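Local coordinates for protein erythromycin C-12 hydroxylase (PDB 2JJN) that hydroxylates the macrolactone ring of erythromycin D at C-12 to give erythromycin C, using heme b, molecular oxygen and NADPH, at residues I172-P177 and E390-G395. The protein carries 2 engineered substitutions. Numbering follows the deposited sequence.
Sequences IQMDDP and EQIVLG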
loop_
_atom_site.group_PDB
_atom_site.type_symbol
_atom_site.label_atom_id
_atom_site.label_comp_id
_atom_site.label_asym_id
_atom_site.label_seq_id
_atom_site.Cartn_x
_atom_site.Cartn_y
_atom_site.Cartn_z
ATOM N N ILE A 172 6.573 5.738 15.393
ATOM C CA ILE A 172 7.912 5.212 15.183
ATOM C C ILE A 172 8.612 6.060 14.140
ATOM O O ILE A 172 8.245 6.037 12.981
ATOM C CB ILE A 172 7.910 3.715 14.744
ATOM C CG1 ILE A 172 7.134 2.846 15.751
ATOM C CG2 ILE A 172 9.354 3.220 14.575
ATOM C CD1 ILE A 172 6.962 1.398 15.355
ATOM N N GLN A 173 9.636 6.769 14.569
ATOM C CA GLN A 173 10.431 7.645 13.716
ATOM C C GLN A 173 11.229 6.848 12.695
ATOM O O GLN A 173 12.008 5.970 13.055
ATOM C CB GLN A 173 11.366 8.465 14.625
ATOM C CG GLN A 173 11.967 9.731 13.946
ATOM C CD GLN A 173 10.951 10.823 13.524
ATOM O OE1 GLN A 173 9.729 10.698 13.698
ATOM N NE2 GLN A 173 11.479 11.906 12.949
ATOM N N MET A 174 11.064 7.137 11.409
ATOM C CA MET A 174 11.709 6.302 10.412
ATOM C C MET A 174 12.674 7.010 9.453
ATOM O O MET A 174 12.851 6.559 8.307
ATOM C CB MET A 174 10.675 5.435 9.680
ATOM C CG MET A 174 9.642 4.785 10.610
ATOM S SD MET A 174 8.460 3.733 9.769
ATOM C CE MET A 174 7.298 3.328 11.066
ATOM N N ASP A 175 13.332 8.064 9.954
ATOM C CA ASP A 175 14.292 8.899 9.179
ATOM C C ASP A 175 15.418 8.127 8.483
ATOM O O ASP A 175 15.758 8.391 7.298
ATOM C CB ASP A 175 14.992 9.902 10.117
ATOM C CG ASP A 175 14.073 10.472 11.188
ATOM O OD1 ASP A 175 12.882 10.706 10.897
ATOM O OD2 ASP A 175 14.556 10.694 12.326
ATOM N N ASP A 176 16.039 7.242 9.258
ATOM C CA ASP A 176 17.166 6.409 8.834
ATOM C C ASP A 176 16.788 4.953 8.884
ATOM O O ASP A 176 16.808 4.343 9.960
ATOM C CB ASP A 176 18.424 6.644 9.692
ATOM C CG ASP A 176 19.598 5.760 9.286
ATOM O OD1 ASP A 176 19.512 4.993 8.312
ATOM O OD2 ASP A 176 20.642 5.837 9.945
ATOM N N PRO A 177 16.446 4.380 7.731
ATOM C CA PRO A 177 15.925 3.037 7.678
ATOM C C PRO A 177 16.989 1.980 7.971
ATOM O O PRO A 177 16.663 0.800 8.042
ATOM C CB PRO A 177 15.360 2.944 6.259
ATOM C CG PRO A 177 16.221 3.909 5.475
ATOM C CD PRO A 177 16.499 5.023 6.395
ATOM N N GLU A 390 3.362 11.813 7.966
ATOM C CA GLU A 390 4.597 12.502 7.671
ATOM C C GLU A 390 5.647 11.570 7.096
ATOM O O GLU A 390 6.646 12.016 6.529
ATOM C CB GLU A 390 5.175 13.114 8.942
ATOM C CG GLU A 390 4.150 13.864 9.773
ATOM C CD GLU A 390 4.678 15.158 10.351
ATOM O OE1 GLU A 390 5.878 15.226 10.711
ATOM O OE2 GLU A 390 3.879 16.111 10.441
ATOM N N GLN A 391 5.430 10.274 7.249
ATOM C CA GLN A 391 6.375 9.305 6.713
ATOM C C GLN A 391 5.706 8.096 6.110
ATOM O O GLN A 391 4.539 7.754 6.425
ATOM C CB GLN A 391 7.400 8.892 7.776
ATOM C CG GLN A 391 6.919 9.128 9.182
ATOM C CD GLN A 391 7.807 8.497 10.233
ATOM O OE1 GLN A 391 9.006 8.808 10.344
ATOM N NE2 GLN A 391 7.219 7.592 11.009
ATOM N N ILE A 392 6.490 7.442 5.254
ATOM C CA ILE A 392 6.187 6.119 4.721
ATOM C C ILE A 392 5.077 6.129 3.657
ATOM O O ILE A 392 5.352 5.773 2.494
ATOM C CB ILE A 392 5.880 5.083 5.827
ATOM C CG1 ILE A 392 7.061 5.005 6.821
ATOM C CG2 ILE A 392 5.542 3.715 5.209
ATOM C CD1 ILE A 392 8.415 4.852 6.212
ATOM N N VAL A 393 3.866 6.528 4.050
ATOM C CA VAL A 393 2.726 6.540 3.130
ATOM C C VAL A 393 2.371 7.954 2.721
ATOM O O VAL A 393 2.717 8.947 3.401
ATOM C CB VAL A 393 1.496 5.806 3.706
ATOM C CG1 VAL A 393 1.809 4.355 4.031
ATOM C CG2 VAL A 393 0.961 6.530 4.946
ATOM N N LEU A 394 1.716 8.058 1.564
ATOM C CA LEU A 394 1.230 9.338 1.079
ATOM C C LEU A 394 -0.284 9.416 1.280
ATOM O O LEU A 394 -1.040 8.843 0.524
ATOM C CB LEU A 394 1.600 9.500 -0.421
ATOM C CG LEU A 394 1.231 10.842 -1.012
ATOM C CD1 LEU A 394 2.261 11.912 -0.576
ATOM C CD2 LEU A 394 1.190 10.805 -2.546
ATOM N N GLY A 395 -0.745 10.104 2.335
ATOM C CA GLY A 395 -2.164 10.021 2.675
ATOM C C GLY A 395 -2.455 10.814 3.929
ATOM O O GLY A 395 -1.573 11.487 4.472
#
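The side-chain amide of Gln391 has Met174 to one side of its plane and the amide oxygen of Gln173 to the other, in the conformers described for both residues, while its polar edge reads two backbone groups of 172-177. Met174 CG approaches obliquely, past the nitrogen and oxygen edge, 3.7 Å from Gln391 NE2. From the opposite side, likewise displaced from CD, Gln173 OE1 stops 3.9 Å from Gln391 OE1, the two amide planes inclined at 30°; this is proximity of two acceptors and not a bond. The contact rests chiefly on the edge, where Gln391 NE2 donates to Ile172 O over 2.7 Å, with the acceptor almost exactly in the amide plane, and Met174 N donates to Gln391 OE1 over 2.9 Å. One carboxamide thus serves a C=O and an N-H two residues apart, much as a neighbouring strand would. Gln391 CG is turned to a chi1 of 22°, well short of a staggered position, which probably costs some strain, and the chain then runs extended to CD.

The principle here is side-chain recognition of a helix end: NE2 also bonds Leu169 O, in the last turn of helix 165-171, and Ile172 is where that helix gives way. By cytochrome P450 topology, 172-177 belongs to the F-G loop, which roofs the active site, and 390-395 to the loop between the C-terminal strands that usually borders the substrate pocket. Consistent with this, the Ile392 side chain lies about 6 Å from that of Gln292, a substrate-binding residue, in this closed form of the enzyme.

Ile392 itself sits at the corner of a classic gamma-turn, with Val393 N bonded to Gln391 O. Its side chain crosses that of Met174 at about a right angle, Ile392 CG1 meeting Met174 SD at 3.5 Å. Met174 also touches Leu182 of helix 180-206, where Ile172 packs against Leu182, Arg185 and Val189.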